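PDB 5XOI: oxidoreductase, 2OG-Fe oxygenase family protein, putative, expressed from Oryza sativa subsp. japonica, which probably acts as an AlkB-family dioxygenase that uses iron(II) and 2-oxoglutarate, represented here by its C-terminal catalytic domain. Local coordinates for residues 165-170 with 200-205; 161-166 with 181-186; 152-157 with 187-192. All blocks are in the same frame, centred on the assembly; numbering follows the deposited sequence.

Interaction 1: 165-170 with 200-205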
ATOM      1  N   GLU A 165      12.405  -3.221   0.828  1.00 15.03           N
ATOM      2  CA  GLU A 165      13.103  -2.091   1.428  1.00 13.58           C
ATOM      3  C   GLU A 165      12.355  -0.832   0.990  1.00 13.41           C
ATOM      4  O   GLU A 165      12.325  -0.510  -0.202  1.00 15.26           O
ATOM      5  CB  GLU A 165      14.573  -2.081   0.999  1.00 16.57           C
ATOM      6  CG  GLU A 165      15.333  -3.309   1.512  1.00 22.65           C
ATOM      7  CD  GLU A 165      16.816  -3.323   1.156  1.00 33.23           C
ATOM      8  OE1 GLU A 165      17.418  -2.239   0.982  1.00 32.51           O
ATOM      9  OE2 GLU A 165      17.390  -4.432   1.074  1.00 37.28           O
ATOM     10  N   PHE A 166      11.713  -0.151   1.943  1.00 13.96           N
ATOM     11  CA  PHE A 166      10.784   0.947   1.670  1.00 15.63           C
ATOM     12  C   PHE A 166      11.451   2.257   2.065  1.00 17.08           C
ATOM     13  O   PHE A 166      11.918   2.401   3.199  1.00 17.10           O
ATOM     14  CB  PHE A 166       9.474   0.731   2.441  1.00 14.35           C
ATOM     15  CG  PHE A 166       8.411   1.776   2.192  1.00 17.54           C
ATOM     16  CD1 PHE A 166       7.577   1.696   1.080  1.00 20.24           C
ATOM     17  CD2 PHE A 166       8.207   2.811   3.102  1.00 18.39           C
ATOM     18  CE1 PHE A 166       6.583   2.633   0.863  1.00 18.67           C
ATOM     19  CE2 PHE A 166       7.198   3.758   2.885  1.00 15.52           C
ATOM     20  CZ  PHE A 166       6.393   3.667   1.765  1.00 16.70           C
ATOM     21  N   LEU A 167      11.523   3.201   1.123  1.00 14.04           N
ATOM     22  CA  LEU A 167      12.135   4.498   1.371  1.00 15.04           C
ATOM     23  C   LEU A 167      11.048   5.525   1.649  1.00 12.94           C
ATOM     24  O   LEU A 167       9.975   5.479   1.036  1.00 14.99           O
ATOM     25  CB  LEU A 167      12.966   4.960   0.167  1.00 13.04           C
ATOM     26  CG  LEU A 167      14.422   4.513   0.005  1.00 26.65           C
ATOM     27  CD1 LEU A 167      14.682   3.104   0.484  1.00 33.09           C
ATOM     28  CD2 LEU A 167      14.841   4.674  -1.447  1.00 26.61           C
ATOM     29  N   TYR A 168      11.329   6.470   2.547  1.00 13.43           N
ATOM     30  CA  TYR A 168      10.379   7.553   2.780  1.00 14.64           C
ATOM     31  C   TYR A 168      11.102   8.803   3.269  1.00 16.19           C
ATOM     32  O   TYR A 168      12.120   8.723   3.965  1.00 16.23           O
ATOM     33  CB  TYR A 168       9.287   7.154   3.790  1.00 16.54           C
ATOM     34  CG  TYR A 168       9.794   6.715   5.143  1.00 13.98           C
ATOM     35  CD1 TYR A 168      10.248   5.414   5.352  1.00 16.96           C
ATOM     36  CD2 TYR A 168       9.786   7.595   6.225  1.00 16.82           C
ATOM     37  CE1 TYR A 168      10.700   5.004   6.612  1.00 20.43           C
ATOM     38  CE2 TYR A 168      10.240   7.200   7.482  1.00 18.80           C
ATOM     39  CZ  TYR A 168      10.697   5.911   7.669  1.00 23.39           C
ATOM     40  OH  TYR A 168      11.148   5.535   8.921  1.00 20.87           O
ATOM     41  N   GLY A 169      10.562   9.960   2.897  1.00 14.74           N
ATOM     42  CA  GLY A 169      11.170  11.215   3.293  1.00 15.18           C
ATOM     43  C   GLY A 169      10.356  12.380   2.783  1.00 17.82           C
ATOM     44  O   GLY A 169       9.269  12.210   2.229  1.00 15.62           O
ATOM     45  N   ASP A 170      10.898  13.575   2.974  1.00 14.53           N
ATOM     46  CA  ASP A 170      10.154  14.776   2.630  1.00 15.95           C
ATOM     47  C   ASP A 170      10.438  15.281   1.222  1.00 15.81           C
ATOM     48  O   ASP A 170       9.742  16.196   0.766  1.00 16.30           O
ATOM     49  CB  ASP A 170      10.473  15.896   3.618  1.00 16.95           C
ATOM     50  CG  ASP A 170      10.050  15.558   5.028  1.00 26.71           C
ATOM     51  OD1 ASP A 170       8.908  15.097   5.210  1.00 28.52           O
ATOM     52  OD2 ASP A 170      10.866  15.746   5.941  1.00 33.35           O
ATOM     53  N   GLY A 200       8.899   5.044  -1.785  1.00 13.22           N
ATOM     54  CA  GLY A 200       9.089   4.104  -2.877  1.00 14.35           C
ATOM     55  C   GLY A 200       9.696   2.814  -2.370  1.00 13.96           C
ATOM     56  O   GLY A 200       9.882   2.615  -1.164  1.00 13.67           O
ATOM     57  N   VAL A 201      10.017   1.935  -3.318  1.00 13.09           N
ATOM     58  CA  VAL A 201      10.538   0.608  -3.001  1.00 14.41           C
ATOM     59  C   VAL A 201      11.894   0.500  -3.688  1.00 16.46           C
ATOM     60  O   VAL A 201      11.973   0.505  -4.924  1.00 16.69           O
ATOM     61  CB  VAL A 201       9.587  -0.518  -3.438  1.00 14.17           C
ATOM     62  CG1 VAL A 201      10.273  -1.877  -3.261  1.00 13.62           C
ATOM     63  CG2 VAL A 201       8.305  -0.499  -2.601  1.00 13.16           C
ATOM     64  N   SER A 202      12.968   0.450  -2.894  1.00 16.32           N
ATOM     65  CA  SER A 202      14.303   0.424  -3.483  1.00 13.57           C
ATOM     66  C   SER A 202      14.774  -0.978  -3.835  1.00 14.85           C
ATOM     67  O   SER A 202      15.677  -1.128  -4.675  1.00 20.26           O
ATOM     68  CB  SER A 202      15.301   1.076  -2.532  1.00 16.14           C
ATOM     69  OG  SER A 202      15.271   0.429  -1.270  1.00 21.85           O
ATOM     70  N   ARG A 203      14.181  -2.004  -3.229  1.00 13.17           N
ATOM     71  CA  ARG A 203      14.677  -3.365  -3.373  1.00 15.64           C
ATOM     72  C   ARG A 203      13.643  -4.333  -2.818  1.00 17.77           C
ATOM     73  O   ARG A 203      12.971  -4.029  -1.829  1.00 16.60           O
ATOM     74  CB  ARG A 203      15.998  -3.523  -2.615  1.00 19.98           C
ATOM     75  CG  ARG A 203      16.907  -4.615  -3.094  1.00 27.32           C
ATOM     76  CD  ARG A 203      18.154  -4.607  -2.210  1.00 34.90           C
ATOM     77  NE  ARG A 203      19.249  -5.407  -2.752  1.00 46.17           N
ATOM     78  CZ  ARG A 203      19.198  -6.720  -2.917  1.00 44.92           C
ATOM     79  NH1 ARG A 203      18.098  -7.378  -2.595  1.00 45.41           N
ATOM     80  NH2 ARG A 203      20.243  -7.377  -3.401  1.00 44.37           N
ATOM     81  N   ILE A 204      13.523  -5.488  -3.465  1.00 13.09           N
ATOM     82  CA  ILE A 204      12.816  -6.636  -2.915  1.00 14.25           C
ATOM     83  C   ILE A 204      13.881  -7.613  -2.428  1.00 16.37           C
ATOM     84  O   ILE A 204      14.815  -7.935  -3.172  1.00 18.29           O
ATOM     85  CB  ILE A 204      11.896  -7.296  -3.958  1.00 15.97           C
ATOM     86  CG1 ILE A 204      10.937  -6.279  -4.616  1.00 18.27           C
ATOM     87  CG2 ILE A 204      11.145  -8.476  -3.337  1.00 17.94           C
ATOM     88  CD1 ILE A 204       9.950  -5.610  -3.658  1.00 13.32           C
ATOM     89  N   LYS A 205      13.761  -8.062  -1.180  1.00 16.33           N
ATOM     90  CA  LYS A 205      14.721  -9.012  -0.621  1.00 16.38           C
ATOM     91  C   LYS A 205      14.339 -10.419  -1.056  1.00 14.20           C
ATOM     92  O   LYS A 205      13.293 -10.926  -0.631  1.00 14.58           O
ATOM     93  CB  LYS A 205      14.749  -8.932   0.913  1.00 16.34           C
ATOM     94  CG  LYS A 205      15.143  -7.570   1.471  1.00 22.73           C
ATOM     95  CD  LYS A 205      15.212  -7.619   2.998  1.00 25.61           C
ATOM     96  CE  LYS A 205      15.783  -6.346   3.591  1.00 38.16           C
ATOM     97  NZ  LYS A 205      17.119  -6.025   3.036  1.00 41.97           N
TER

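Interaction 2: 161-166 with 181-186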
ATOM      1  N   GLY A 161       4.424 -11.504   1.042  1.00 14.19           N
ATOM      2  CA  GLY A 161       5.459 -12.162   0.259  1.00 16.34           C
ATOM      3  C   GLY A 161       6.856 -11.737   0.663  1.00 17.12           C
ATOM      4  O   GLY A 161       7.149 -11.605   1.853  1.00 15.93           O
ATOM      5  N   ASP A 162       7.737 -11.538  -0.314  1.00 13.68           N
ATOM      6  CA  ASP A 162       9.092 -11.084  -0.021  1.00 14.48           C
ATOM      7  C   ASP A 162       9.097  -9.692   0.611  1.00 13.36           C
ATOM      8  O   ASP A 162       8.238  -8.851   0.333  1.00 14.35           O
ATOM      9  CB  ASP A 162       9.922 -11.056  -1.301  1.00 16.01           C
ATOM     10  CG  ASP A 162      10.257 -12.442  -1.811  1.00 22.42           C
ATOM     11  OD1 ASP A 162      10.374 -13.385  -0.985  1.00 17.95           O
ATOM     12  OD2 ASP A 162      10.417 -12.583  -3.046  1.00 18.49           O
ATOM     13  N   THR A 163      10.105  -9.451   1.441  1.00 13.70           N
ATOM     14  CA  THR A 163      10.266  -8.165   2.110  1.00 15.10           C
ATOM     15  C   THR A 163      10.667  -7.080   1.117  1.00 17.95           C
ATOM     16  O   THR A 163      11.476  -7.318   0.212  1.00 14.34           O
ATOM     17  CB  THR A 163      11.328  -8.301   3.195  1.00 16.17           C
ATOM     18  OG1 THR A 163      10.891  -9.271   4.159  1.00 16.76           O
ATOM     19  CG2 THR A 163      11.611  -6.947   3.877  1.00 16.95           C
ATOM     20  N   ALA A 164      10.095  -5.885   1.284  1.00 12.53           N
ATOM     21  CA  ALA A 164      10.511  -4.709   0.526  1.00 12.66           C
ATOM     22  C   ALA A 164      11.353  -3.800   1.407  1.00 17.48           C
ATOM     23  O   ALA A 164      11.056  -3.633   2.587  1.00 14.88           O
ATOM     24  CB  ALA A 164       9.307  -3.917   0.022  1.00 16.57           C
ATOM     25  N   GLU A 165      12.405  -3.221   0.828  1.00 15.03           N
ATOM     26  CA  GLU A 165      13.103  -2.091   1.428  1.00 13.58           C
ATOM     27  C   GLU A 165      12.355  -0.832   0.990  1.00 13.41           C
ATOM     28  O   GLU A 165      12.325  -0.510  -0.202  1.00 15.26           O
ATOM     29  CB  GLU A 165      14.573  -2.081   0.999  1.00 16.57           C
ATOM     30  CG  GLU A 165      15.333  -3.309   1.512  1.00 22.65           C
ATOM     31  CD  GLU A 165      16.816  -3.323   1.156  1.00 33.23           C
ATOM     32  OE1 GLU A 165      17.418  -2.239   0.982  1.00 32.51           O
ATOM     33  OE2 GLU A 165      17.390  -4.432   1.074  1.00 37.28           O
ATOM     34  N   PHE A 166      11.713  -0.151   1.943  1.00 13.96           N
ATOM     35  CA  PHE A 166      10.784   0.947   1.670  1.00 15.63           C
ATOM     36  C   PHE A 166      11.451   2.257   2.065  1.00 17.08           C
ATOM     37  O   PHE A 166      11.918   2.401   3.199  1.00 17.10           O
ATOM     38  CB  PHE A 166       9.474   0.731   2.441  1.00 14.35           C
ATOM     39  CG  PHE A 166       8.411   1.776   2.192  1.00 17.54           C
ATOM     40  CD1 PHE A 166       7.577   1.696   1.080  1.00 20.24           C
ATOM     41  CD2 PHE A 166       8.207   2.811   3.102  1.00 18.39           C
ATOM     42  CE1 PHE A 166       6.583   2.633   0.863  1.00 18.67           C
ATOM     43  CE2 PHE A 166       7.198   3.758   2.885  1.00 15.52           C
ATOM     44  CZ  PHE A 166       6.393   3.667   1.765  1.00 16.70           C
ATOM     45  N   ASP A 181      12.096  -1.841   6.539  1.00 16.77           N
ATOM     46  CA  ASP A 181      11.706  -3.067   5.860  1.00 16.62           C
ATOM     47  C   ASP A 181      10.221  -3.338   6.070  1.00 17.51           C
ATOM     48  O   ASP A 181       9.733  -3.349   7.210  1.00 18.60           O
ATOM     49  CB  ASP A 181      12.516  -4.260   6.358  1.00 17.06           C
ATOM     50  CG  ASP A 181      13.950  -4.254   5.860  1.00 22.51           C
ATOM     51  OD1 ASP A 181      14.318  -3.443   4.986  1.00 20.68           O
ATOM     52  OD2 ASP A 181      14.719  -5.094   6.363  1.00 28.94           O
ATOM     53  N   LEU A 182       9.516  -3.596   4.977  1.00 14.92           N
ATOM     54  CA  LEU A 182       8.120  -4.011   5.025  1.00 15.13           C
ATOM     55  C   LEU A 182       8.093  -5.505   4.742  1.00 15.63           C
ATOM     56  O   LEU A 182       8.362  -5.935   3.612  1.00 15.33           O
ATOM     57  CB  LEU A 182       7.269  -3.226   4.027  1.00 14.69           C
ATOM     58  CG  LEU A 182       7.274  -1.702   4.217  1.00 16.12           C
ATOM     59  CD1 LEU A 182       6.447  -1.023   3.121  1.00 15.28           C
ATOM     60  CD2 LEU A 182       6.733  -1.336   5.584  1.00 15.05           C
ATOM     61  N   GLU A 183       7.819  -6.293   5.785  1.00 15.20           N
ATOM     62  CA  GLU A 183       7.831  -7.750   5.723  1.00 16.42           C
ATOM     63  C   GLU A 183       6.415  -8.268   5.529  1.00 15.36           C
ATOM     64  O   GLU A 183       5.442  -7.554   5.749  1.00 15.87           O
ATOM     65  CB  GLU A 183       8.421  -8.352   7.004  1.00 16.94           C
ATOM     66  CG  GLU A 183       9.777  -7.806   7.399  1.00 15.18           C
ATOM     67  CD  GLU A 183      10.289  -8.446   8.676  1.00 25.31           C
ATOM     68  OE1 GLU A 183      11.174  -9.319   8.600  1.00 27.29           O
ATOM     69  OE2 GLU A 183       9.793  -8.082   9.759  1.00 23.71           O
ATOM     70  N   SER A 184       6.309  -9.531   5.123  1.00 15.11           N
ATOM     71  CA  SER A 184       4.993 -10.115   4.866  1.00 13.52           C
ATOM     72  C   SER A 184       4.096 -10.014   6.099  1.00 14.54           C
ATOM     73  O   SER A 184       4.489 -10.404   7.204  1.00 17.30           O
ATOM     74  CB  SER A 184       5.135 -11.578   4.442  1.00 15.93           C
ATOM     75  OG  SER A 184       3.932 -12.044   3.857  1.00 16.46           O
ATOM     76  N   GLY A 185       2.884  -9.500   5.892  1.00 14.83           N
ATOM     77  CA  GLY A 185       1.924  -9.263   6.944  1.00 17.26           C
ATOM     78  C   GLY A 185       1.941  -7.865   7.520  1.00 18.97           C
ATOM     79  O   GLY A 185       0.994  -7.494   8.226  1.00 19.48           O
ATOM     80  N   ASP A 186       2.981  -7.078   7.251  1.00 14.94           N
ATOM     81  CA  ASP A 186       3.039  -5.721   7.785  1.00 16.25           C
ATOM     82  C   ASP A 186       1.986  -4.833   7.127  1.00 19.04           C
ATOM     83  O   ASP A 186       1.664  -4.974   5.941  1.00 17.75           O
ATOM     84  CB  ASP A 186       4.413  -5.093   7.573  1.00 12.54           C
ATOM     85  CG  ASP A 186       5.511  -5.715   8.445  1.00 13.97           C
ATOM     86  OD1 ASP A 186       5.214  -6.572   9.308  1.00 17.14           O
ATOM     87  OD2 ASP A 186       6.689  -5.328   8.249  1.00 16.98           O
TER
HETATM   88  O   HOH W   1       8.657 -10.819   4.059  1.00 13.40           O
HETATM   89  O   HOH W   2       6.647  -7.168   1.827  1.00 14.21           O
HETATM   90  O   HOH W   3      12.583 -10.035   5.878  1.00 29.15           O

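Interaction 3: 152-157 with 187-192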
ATOM      1  N   GLY A 152      -5.824  15.066   5.075  1.00 24.89           N
ATOM      2  CA  GLY A 152      -4.843  14.090   5.507  1.00 22.97           C
ATOM      3  C   GLY A 152      -5.346  12.669   5.573  1.00 18.29           C
ATOM      4  O   GLY A 152      -4.760  11.849   6.288  1.00 19.11           O
ATOM      5  N   LEU A 153      -6.393  12.344   4.824  1.00 20.17           N
ATOM      6  CA  LEU A 153      -6.918  10.987   4.804  1.00 16.80           C
ATOM      7  C   LEU A 153      -5.799  10.004   4.483  1.00 15.40           C
ATOM      8  O   LEU A 153      -5.106  10.169   3.469  1.00 18.43           O
ATOM      9  CB  LEU A 153      -8.030  10.846   3.770  1.00 17.93           C
ATOM     10  CG  LEU A 153      -9.455  11.235   4.143  1.00 24.19           C
ATOM     11  CD1 LEU A 153      -9.504  12.409   5.071  1.00 32.71           C
ATOM     12  CD2 LEU A 153     -10.273  11.471   2.897  1.00 26.07           C
ATOM     13  N   PRO A 154      -5.596   8.983   5.303  1.00 16.60           N
ATOM     14  CA  PRO A 154      -4.364   8.197   5.223  1.00 15.24           C
ATOM     15  C   PRO A 154      -4.317   7.258   4.028  1.00 18.18           C
ATOM     16  O   PRO A 154      -5.333   6.870   3.448  1.00 17.39           O
ATOM     17  CB  PRO A 154      -4.372   7.394   6.529  1.00 15.77           C
ATOM     18  CG  PRO A 154      -5.823   7.236   6.847  1.00 16.68           C
ATOM     19  CD  PRO A 154      -6.494   8.517   6.374  1.00 18.30           C
ATOM     20  N   VAL A 155      -3.083   6.892   3.687  1.00 17.99           N
ATOM     21  CA  VAL A 155      -2.789   5.767   2.806  1.00 17.51           C
ATOM     22  C   VAL A 155      -2.558   4.551   3.689  1.00 15.46           C
ATOM     23  O   VAL A 155      -1.783   4.627   4.645  1.00 16.16           O
ATOM     24  CB  VAL A 155      -1.541   6.060   1.956  1.00 13.17           C
ATOM     25  CG1 VAL A 155      -1.179   4.867   1.053  1.00 15.98           C
ATOM     26  CG2 VAL A 155      -1.724   7.357   1.147  1.00 14.46           C
ATOM     27  N   VAL A 156      -3.212   3.434   3.377  1.00 12.77           N
ATOM     28  CA  VAL A 156      -3.043   2.185   4.137  1.00 12.67           C
ATOM     29  C   VAL A 156      -2.503   1.125   3.189  1.00 13.96           C
ATOM     30  O   VAL A 156      -3.148   0.810   2.186  1.00 13.96           O
ATOM     31  CB  VAL A 156      -4.357   1.715   4.774  1.00 14.75           C
ATOM     32  CG1 VAL A 156      -4.159   0.375   5.481  1.00 16.35           C
ATOM     33  CG2 VAL A 156      -4.892   2.771   5.749  1.00 19.55           C
ATOM     34  N   SER A 157      -1.349   0.543   3.528  1.00 12.25           N
ATOM     35  CA  SER A 157      -0.603  -0.324   2.614  1.00 14.02           C
ATOM     36  C   SER A 157      -0.367  -1.697   3.239  1.00 15.69           C
ATOM     37  O   SER A 157       0.251  -1.797   4.305  1.00 16.18           O
ATOM     38  CB  SER A 157       0.736   0.329   2.253  1.00 17.34           C
ATOM     39  OG  SER A 157       1.647  -0.597   1.697  1.00 17.16           O
ATOM     40  N   VAL A 187       1.444  -3.906   7.911  1.00 13.75           N
ATOM     41  CA  VAL A 187       0.566  -2.862   7.390  1.00 13.58           C
ATOM     42  C   VAL A 187       1.179  -1.526   7.760  1.00 18.25           C
ATOM     43  O   VAL A 187       1.532  -1.304   8.920  1.00 16.79           O
ATOM     44  CB  VAL A 187      -0.871  -2.969   7.934  1.00 13.35           C
ATOM     45  CG1 VAL A 187      -1.694  -1.741   7.507  1.00 16.84           C
ATOM     46  CG2 VAL A 187      -1.524  -4.231   7.420  1.00 12.98           C
ATOM     47  N   LEU A 188       1.345  -0.658   6.769  1.00 15.45           N
ATOM     48  CA  LEU A 188       1.905   0.672   6.967  1.00 14.60           C
ATOM     49  C   LEU A 188       0.814   1.698   6.700  1.00 14.83           C
ATOM     50  O   LEU A 188       0.067   1.565   5.727  1.00 14.23           O
ATOM     51  CB  LEU A 188       3.085   0.910   6.017  1.00 13.92           C
ATOM     52  CG  LEU A 188       3.662   2.320   6.024  1.00 15.78           C
ATOM     53  CD1 LEU A 188       4.383   2.582   7.340  1.00 15.69           C
ATOM     54  CD2 LEU A 188       4.621   2.500   4.850  1.00 20.22           C
ATOM     55  N   ILE A 189       0.706   2.707   7.565  1.00 14.00           N
ATOM     56  CA  ILE A 189      -0.263   3.787   7.392  1.00 14.38           C
ATOM     57  C   ILE A 189       0.491   5.105   7.405  1.00 13.27           C
ATOM     58  O   ILE A 189       1.304   5.336   8.299  1.00 18.14           O
ATOM     59  CB  ILE A 189      -1.338   3.778   8.497  1.00 13.13           C
ATOM     60  CG1 ILE A 189      -2.053   2.428   8.538  1.00 14.86           C
ATOM     61  CG2 ILE A 189      -2.349   4.906   8.243  1.00 13.39           C
ATOM     62  CD1 ILE A 189      -3.204   2.372   9.506  1.00 19.07           C
ATOM     63  N   PHE A 190       0.242   5.966   6.414  1.00 15.24           N
ATOM     64  CA  PHE A 190       0.706   7.346   6.503  1.00 14.99           C
ATOM     65  C   PHE A 190      -0.435   8.311   6.190  1.00 15.19           C
ATOM     66  O   PHE A 190      -1.058   8.237   5.125  1.00 16.04           O
ATOM     67  CB  PHE A 190       1.960   7.628   5.637  1.00 14.25           C
ATOM     68  CG  PHE A 190       1.931   7.119   4.196  1.00 17.71           C
ATOM     69  CD1 PHE A 190       2.240   5.794   3.890  1.00 18.24           C
ATOM     70  CD2 PHE A 190       1.746   8.010   3.142  1.00 17.63           C
ATOM     71  CE1 PHE A 190       2.282   5.350   2.566  1.00 16.24           C
ATOM     72  CE2 PHE A 190       1.789   7.579   1.819  1.00 12.65           C
ATOM     73  CZ  PHE A 190       2.046   6.244   1.528  1.00 15.31           C
ATOM     74  N   GLY A 191      -0.722   9.199   7.140  1.00 16.94           N
ATOM     75  CA  GLY A 191      -1.736  10.220   6.956  1.00 16.22           C
ATOM     76  C   GLY A 191      -1.383  11.448   7.770  1.00 16.98           C
ATOM     77  O   GLY A 191      -0.267  11.543   8.294  1.00 17.95           O
ATOM     78  N   GLY A 192      -2.313  12.395   7.876  1.00 20.74           N
ATOM     79  CA  GLY A 192      -1.996  13.612   8.599  1.00 20.68           C
ATOM     80  C   GLY A 192      -0.784  14.286   7.999  1.00 23.66           C
ATOM     81  O   GLY A 192      -0.632  14.381   6.772  1.00 20.84           O
TER

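Interaction 1: 165-170 with 200-205
Lys205 meets Glu165 at about a right angle, its NZ forming a salt bridge with OE2 from above the carboxylate plane; the modelled separation is very short, and its exact length is doubtful. With chi1 at -64°, Glu165 places CG beside its own backbone N, and the chain then runs extended, alongside Arg203 and pointing the same way. The OE2 of Glu165 packs against CD of Arg203 and lies 4.4 Å from Arg203 NE, well out of the guanidinium plane, a proximity of charges without an N-H aimed at the oxygen. Ser202 and Arg203 both bond to Glu165, consistent with a beta bulge: Glu165 N donates to Arg203 O over 2.8 Å, whereas Glu165 O accepts from Ser202 N over 2.9 Å. The Ser202 hydroxyl, held between backbone N and carbonyl carbon (chi1 56°), reaches the same Glu165 O from above the carbonyl plane, giving that oxygen a second donor. Strands 163-169 and 198-205 are antiparallel neighbours in the smaller, four-stranded sheet of the double-stranded beta-helix common to 2-oxoglutarate oxygenases. Farther along, Leu167 and Gly200 exchange two backbone bonds, and Leu167 CD1 comes within 3.3 Å of Ser202 OG. On the face of Phe166 and Val201, Phe166 CD1 lies 3.3 Å from Gly200 O. The CG2 methyl of Val201 sits at the edge of that ring, 4.3 Å from Phe166 CD1. The Phe166 ring also adjoins the metal ligand His199, while Val201 borders Tyr130 and a bound succinate.

Interaction 2: 161-166 with 181-186
Ala164 and Leu182 form an antiparallel hydrogen-bonded pair near the open end of the hairpin made by strands 163-169 and 178-182, the latter an outermost strand of the smaller sheet. Leu182 N gives a 2.8 Å bond to Ala164 O, and Ala164 N returns one to Leu182 O. On the Leu182 face, the CD1 methyl of Leu182 approaches Phe166 CG obliquely at 3.5 Å, while Leu182 and Ala164 both touch Arg223, a 2-oxoglutarate-binding residue. On the other face, Thr163 CG2 packs on Asp181 CB, and Asp181 and Glu165 run side by side with their carboxylate planes 39° apart. Lys205 serves as salt-bridge partner of Glu165 and also touches Asp181, which would probably ease the closeness of the two acids. Past Leu182 the chains separate and water enters. One molecule takes up Ser184 N, donates to Gly161 O over 2.8 Å and bonds Thr163 OG1; another donates to both Asp162 O and Leu182 O. The direct contact resumes where Gly161 N donates to Ser184 OG over 2.9 Å, the hydroxyl lying anti to its backbone N (chi1 -165°). Ser184 belongs to a type II turn from Glu183 to Asp186, with Gly185 at backbone angles that call for glycine. Asp186 N closes the turn on Glu183 O, and its OD2 also receives Glu183 N, over 2.9 Å and from above the carboxylate plane; Lys17 pairs with both Asp186 and Glu183. The hairpin end is thus joined by solvent and a hydroxyl where the strands part, so that backbone groups of Gly161, Asp162 and Ser184 gain partners that direct strand pairing does not supply.

Interaction 3: 152-157 with 187-192
Phe190 carries CG in the crowded position between its backbone N and carbonyl carbon (chi1 47°), and Val155 sets CG1 anti to its own N. The two side chains lie side by side across the strands, pointing the same way. The CB of Val155 stands over one face of the ring in a CH-pi contact, 3.7 Å from the Phe190 ring centroid and 16° off the normal. Its methyls spread over the rim: Val155 CG1 touches Phe190 CZ at 3.5 Å, and Val155 CG2 touches Phe190 CE2 at 3.6 Å. In the backbone, Val155 and Phe190 exchange two hydrogen bonds, as do Ser157 and Leu188. Strands 155-161 and 187-190 are antiparallel central neighbours in the seven-stranded larger sheet of the double-stranded beta-helix. On its opposite face Ile189 CG2 packs 3.6 Å from Pro154 CB, and Val156 CG1 meets Val187 CG1 at 3.8 Å. Val156, Val187 and Ile189 are covered there by helix 87-106. Beyond the strand, Gly152, which ends helix 146-150 in a Schellman motif, accepts Gly192 N on a lone pair of its O, 3.0 Å away. A beta carbon on Gly191 would collide with Pro154 CB and Gly152 O, which makes glycine the fitting residue. Phe190 also meets the ring of the metal ligand His199, and Val155 touches Asp141, another ligand of the manganese ion. An alanine at Phe190 would probably open a gap beside His199 and leave Val155 CB without the ring face it packs on. Phe190 and Val155 thus offer apolar surface to His199 and Asp141, which probably restricts those ligands on the sides the two residues touch.

Interactions 1 and 2 hold the two sides of one strand, 163-169, in the smaller sheet, whereas interaction 3 joins central strands of the larger one. Interaction 3 is buried and almost wholly apolar beyond its backbone ladder. Interaction 2 is buried as well but pairs directly at Ala164 and Leu182 and is bridged by waters and a hydroxyl where the strands part, and interaction 1 is partly buried, with charged groups on its outer face. Lys205 ties interaction 1 to interaction 2 through a probable hydrogen bond from its N to Thr163 O, 2.8 Å. The two sheets meet inside the fold where Phe166 CE2, shared by interactions 1 and 2, packs 3.5 Å from Leu188 CD2 of interaction 3.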